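Putative amino acid binding protein (Streptococcus mutans, PDB 4C0R) binds glutathione, including its oxidized disulfide, and probably delivers it to the cystine ABC importer TcyBC. Local coordinates at residues A[93-96]-A[100-103]; A[106-111]-A[125-130]. All coordinates share one frame; numbering follows the deposited sequence. Where two conformers were deposited one is given.

Contact 1: A[93-96]-A[100-103]. With CD (cadmium ion), chain F.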
loop_
_atom_site.group_PDB
_atom_site.type_symbol
_atom_site.label_atom_id
_atom_site.label_comp_id
_atom_site.label_asym_id
_atom_site.label_seq_id
_atom_site.Cartn_x
_atom_site.Cartn_y
_atom_site.Cartn_z
ATOM N N LEU A 93 9.359 2.277 -11.033
ATOM C CA LEU A 93 10.713 2.000 -10.767
ATOM C C LEU A 93 11.349 3.324 -10.349
ATOM O O LEU A 93 11.291 4.301 -11.081
ATOM C CB LEU A 93 11.308 1.521 -12.101
ATOM C CG LEU A 93 12.672 0.968 -12.317
ATOM C CD1 LEU A 93 13.086 -0.037 -11.254
ATOM C CD2 LEU A 93 12.659 0.326 -13.708
ATOM N N VAL A 94 11.929 3.371 -9.166
ATOM C CA VAL A 94 12.631 4.517 -8.659
ATOM C C VAL A 94 14.132 4.281 -8.872
ATOM O O VAL A 94 14.676 3.295 -8.404
ATOM C CB VAL A 94 12.409 4.697 -7.152
ATOM C CG1 VAL A 94 13.143 5.920 -6.640
ATOM C CG2 VAL A 94 10.896 4.778 -6.858
ATOM N N VAL A 95 14.761 5.194 -9.591
ATOM C CA VAL A 95 16.171 5.108 -9.943
ATOM C C VAL A 95 16.754 6.503 -9.944
ATOM O O VAL A 95 16.031 7.496 -10.031
ATOM C CB VAL A 95 16.391 4.523 -11.383
ATOM C CG1 VAL A 95 15.910 3.048 -11.477
ATOM C CG2 VAL A 95 15.719 5.408 -12.415
ATOM N N PRO A 96 18.086 6.586 -9.833
ATOM C CA PRO A 96 18.738 7.880 -10.001
ATOM C C PRO A 96 18.443 8.437 -11.373
ATOM O O PRO A 96 18.267 7.728 -12.340
ATOM C CB PRO A 96 20.226 7.511 -9.870
ATOM C CG PRO A 96 20.243 6.270 -9.085
ATOM C CD PRO A 96 19.038 5.503 -9.573
ATOM N N ASP A 100 21.298 3.984 -16.117
ATOM C CA ASP A 100 21.121 2.968 -17.206
ATOM C C ASP A 100 19.792 2.227 -17.126
ATOM O O ASP A 100 19.414 1.503 -18.043
ATOM C CB ASP A 100 22.276 1.872 -17.357
ATOM C CG ASP A 100 22.469 0.895 -16.097
ATOM O OD1 ASP A 100 22.626 1.696 -15.102
ATOM O OD2 ASP A 100 22.581 -0.559 -16.025
ATOM N N ILE A 101 19.121 2.336 -15.993
ATOM C CA ILE A 101 17.891 1.582 -15.833
ATOM C C ILE A 101 16.754 2.442 -16.373
ATOM O O ILE A 101 16.421 3.450 -15.770
ATOM C CB ILE A 101 17.673 1.223 -14.376
ATOM C CG1 ILE A 101 18.793 0.318 -13.860
ATOM C CG2 ILE A 101 16.292 0.513 -14.223
ATOM C CD1 ILE A 101 18.719 0.084 -12.387
ATOM N N LYS A 102 16.205 2.074 -17.529
ATOM C CA LYS A 102 15.194 2.862 -18.217
ATOM C C LYS A 102 13.864 2.129 -18.430
ATOM O O LYS A 102 12.831 2.764 -18.627
ATOM C CB LYS A 102 15.710 3.350 -19.582
ATOM C CG LYS A 102 16.880 4.321 -19.449
ATOM C CD LYS A 102 16.989 5.207 -20.691
ATOM C CE LYS A 102 17.158 4.400 -21.954
ATOM N NZ LYS A 102 18.341 3.536 -21.841
ATOM N N SER A 103 13.930 0.799 -18.387
ATOM C CA SER A 103 12.768 -0.058 -18.543
ATOM C C SER A 103 12.907 -1.227 -17.596
ATOM O O SER A 103 13.989 -1.541 -17.126
ATOM C CB SER A 103 12.651 -0.590 -19.970
ATOM O OG SER A 103 13.570 -1.622 -20.171
HETATM CD CD CD F . 23.392 0.155 -13.708
HETATM O O HOH W 1 25.533 -0.398 -14.480
#
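Ile101 meets Leu93 and Val95 because its first torsion (chi1 -63°) sets the CG2 branch anti to its own backbone N, where the methyl faces strand 93-96. Leu93 answers with CG anti to the backbone N (chi1 -173°), which carries the leucine fork out from the strand to the loop. The CG2 methyl of Ile101 touches both side chains, Leu93 CD2 at 3.7 Å and Val95 CG1 at 3.8 Å, which lie on adjacent sides of it. Leu93 and Ile101 run across each other at about a right angle, whereas the Val95 and Ile101 side chains meet at a slant; the CD1 end of Ile101 lies farther from the valine, 4.2 Å from Val95 CG1. Leu93 CD2 also comes within 4.1 Å of Ser103 O, a loose van der Waals approach to the loop backbone. The CA atoms of Val95 and Ile101 are 7.1 Å apart, so side chains and not strand pairing bridge the two segments; backbone hydrogen bonds of the strand run to Lys160, Lys180 and Ile182. One residue before Ile101, Asp100 turns its carboxylate to a cadmium ion, with OD1 at 2.2 Å and OD2 at 2.6 Å, an unequal two-oxygen grip. A water is a further ligand. The loop therefore has two characters in successive residues: Ile101 is buried against the strand, while the exposed Asp100, whose CB points away from the strand, binds the metal. Chemically, the contact between the segments is mainly apolar, a hydrophobic seat for the loop that leaves strand 81-96.

Contact 2: A[106-111]-A[125-130]. With CD (cadmium ion), chain F.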
loop_
_atom_site.group_PDB
_atom_site.type_symbol
_atom_site.label_atom_id
_atom_site.label_comp_id
_atom_site.label_asym_id
_atom_site.label_seq_id
_atom_site.Cartn_x
_atom_site.Cartn_y
_atom_site.Cartn_z
ATOM N N ASP A 106 15.793 -3.776 -17.569
ATOM C CA ASP A 106 17.111 -3.243 -17.290
ATOM C C ASP A 106 17.508 -3.463 -15.821
ATOM O O ASP A 106 18.653 -3.225 -15.479
ATOM C CB ASP A 106 17.145 -1.737 -17.564
ATOM C CG ASP A 106 16.978 -1.377 -19.039
ATOM O OD1 ASP A 106 17.313 -2.220 -19.910
ATOM O OD2 ASP A 106 16.551 -0.257 -19.334
ATOM N N ILE A 107 16.576 -3.906 -14.956
ATOM C CA ILE A 107 16.917 -4.145 -13.566
ATOM C C ILE A 107 17.791 -5.373 -13.453
ATOM O O ILE A 107 18.418 -5.618 -12.409
ATOM C CB ILE A 107 15.669 -4.332 -12.647
ATOM C CG1 ILE A 107 14.870 -5.573 -13.039
ATOM C CG2 ILE A 107 14.840 -3.046 -12.678
ATOM C CD1 ILE A 107 13.607 -5.816 -12.196
ATOM N N ALA A 108 17.830 -6.165 -14.519
ATOM C CA ALA A 108 18.596 -7.426 -14.458
ATOM C C ALA A 108 20.042 -7.116 -14.038
ATOM O O ALA A 108 20.677 -6.196 -14.571
ATOM C CB ALA A 108 18.564 -8.142 -15.809
ATOM N N GLY A 109 20.536 -7.888 -13.079
ATOM C CA GLY A 109 21.881 -7.733 -12.574
ATOM C C GLY A 109 22.108 -6.666 -11.508
ATOM O O GLY A 109 23.201 -6.522 -10.954
ATOM N N HIS A 110 21.060 -5.889 -11.208
ATOM C CA HIS A 110 21.154 -4.802 -10.264
ATOM C C HIS A 110 20.610 -5.206 -8.862
ATOM O O HIS A 110 20.000 -6.265 -8.693
ATOM C CB HIS A 110 20.391 -3.619 -10.823
ATOM C CG HIS A 110 21.071 -2.921 -11.968
ATOM N ND1 HIS A 110 20.727 -3.153 -13.285
ATOM C CD2 HIS A 110 21.985 -1.912 -11.993
ATOM C CE1 HIS A 110 21.424 -2.351 -14.073
ATOM N NE2 HIS A 110 22.183 -1.578 -13.316
ATOM N N SER A 111 20.867 -4.353 -7.891
ATOM C CA SER A 111 20.532 -4.671 -6.511
ATOM C C SER A 111 19.389 -3.783 -6.033
ATOM O O SER A 111 19.304 -2.624 -6.401
ATOM C CB SER A 111 21.767 -4.502 -5.624
ATOM O OG SER A 111 21.587 -5.086 -4.335
ATOM N N GLN A 125 10.893 -12.227 -7.780
ATOM C CA GLN A 125 11.291 -13.656 -7.828
ATOM C C GLN A 125 10.923 -14.248 -9.163
ATOM O O GLN A 125 11.680 -15.093 -9.710
ATOM C CB GLN A 125 10.668 -14.457 -6.692
ATOM C CG GLN A 125 11.241 -14.107 -5.365
ATOM C CD GLN A 125 10.481 -14.663 -4.182
ATOM O OE1 GLN A 125 9.253 -14.861 -4.226
ATOM N NE2 GLN A 125 11.206 -14.881 -3.108
ATOM N N LYS A 126 9.761 -13.882 -9.694
ATOM C CA LYS A 126 9.367 -14.299 -11.049
ATOM C C LYS A 126 10.306 -13.761 -12.096
ATOM O O LYS A 126 10.654 -14.439 -13.056
ATOM C CB LYS A 126 7.930 -13.928 -11.362
ATOM C CG LYS A 126 7.540 -14.176 -12.791
ATOM N N PHE A 127 10.710 -12.509 -11.940
ATOM C CA PHE A 127 11.632 -11.924 -12.884
ATOM C C PHE A 127 12.930 -12.728 -12.875
ATOM O O PHE A 127 13.558 -12.965 -13.918
ATOM C CB PHE A 127 11.940 -10.475 -12.489
ATOM C CG PHE A 127 12.934 -9.801 -13.387
ATOM C CD1 PHE A 127 14.291 -9.926 -13.171
ATOM C CD2 PHE A 127 12.491 -9.051 -14.488
ATOM C CE1 PHE A 127 15.202 -9.291 -14.039
ATOM C CE2 PHE A 127 13.374 -8.440 -15.329
ATOM C CZ PHE A 127 14.741 -8.563 -15.102
ATOM N N ASN A 128 13.365 -13.158 -11.702
ATOM C CA ASN A 128 14.619 -13.858 -11.640
ATOM C C ASN A 128 14.517 -15.249 -12.272
ATOM O O ASN A 128 15.480 -15.721 -12.887
ATOM C CB ASN A 128 15.128 -13.920 -10.212
ATOM C CG ASN A 128 15.748 -12.613 -9.776
ATOM O OD1 ASN A 128 16.040 -11.757 -10.619
ATOM N ND2 ASN A 128 16.036 -12.491 -8.483
ATOM N N LYS A 129 13.364 -15.899 -12.161
ATOM C CA LYS A 129 13.179 -17.177 -12.861
ATOM C C LYS A 129 13.330 -16.992 -14.375
ATOM O O LYS A 129 13.816 -17.897 -15.059
ATOM C CB LYS A 129 11.826 -17.824 -12.498
ATOM N N ASN A 130 12.960 -15.822 -14.892
ATOM C CA ASN A 130 13.062 -15.487 -16.331
ATOM C C ASN A 130 14.393 -14.950 -16.761
ATOM O O ASN A 130 14.641 -14.826 -17.973
ATOM C CB ASN A 130 12.063 -14.391 -16.748
ATOM C CG ASN A 130 10.706 -14.884 -16.868
ATOM O OD1 ASN A 130 10.308 -15.707 -16.065
ATOM N ND2 ASN A 130 9.946 -14.412 -17.879
HETATM CD CD CD F . 23.392 0.155 -13.708
HETATM O O HOH W 1 25.533 -0.398 -14.480
#
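A type II beta turn from Ile107 to His110, closed by His110 N to Ile107 O at 2.9 Å, brings the loop before strand 111-114 against helix 120-130. Its leading residues, Ile107 and Ala108, pack on the ring of Phe127. Ile107 CG1 sits over one face in a CH-pi contact, 3.9 Å from the Phe127 ring centroid and 23° off the normal, displaced toward the rim; the nearest ring atom to Ile107 CG1 is Phe127 CZ at 3.6 Å. Ala108 comes instead to the ring edge, its CB in the ring plane and 3.9 Å from Phe127 CZ. Face and edge are thus met by consecutive residues. Phe127 reaches them with CG anti to its backbone N (chi1 178°), extending the ring from the helix toward the turn. Gly109 takes a positive phi, as the third position of a type II turn favours. Beyond it, His110 binds a cadmium ion through NE2 at 2.1 Å, and its ND1 makes a weak, bent hydrogen bond to Ala108 O (3.3 Å, 124°), which may help to steady the imidazole. Around this packing, Tyr104 meets the Phe127 ring edge-to-face and His131 stacks with it. On the strand side, His110 shares backbone hydrogen bonding with Lys137 as strand 111-114 begins beside the parallel strand 137-140, and Asn128 links the helix to Val136 just before that strand.

From the N terminus, strand 81-96 comes first, and contact 1 (93-96 with 100-103) closes the short loop at its end, with three residues between the segments. Contact 2 (106-111 with 125-130) follows in series, neither nested nor crossed, and closes a longer excursion through strand 111-114 and into helix 120-130. Their centres are 13 Å apart, and side chains join them: Leu93 CD1 lies 3.8 Å from Ile107 CG2, and Ile101 CG1 also packs on His110. Asp100 of contact 1 and His110 of contact 2 share one cadmium ion and its water. Together they connect the mixed sheet, through the intervening loop, to helix 120-130.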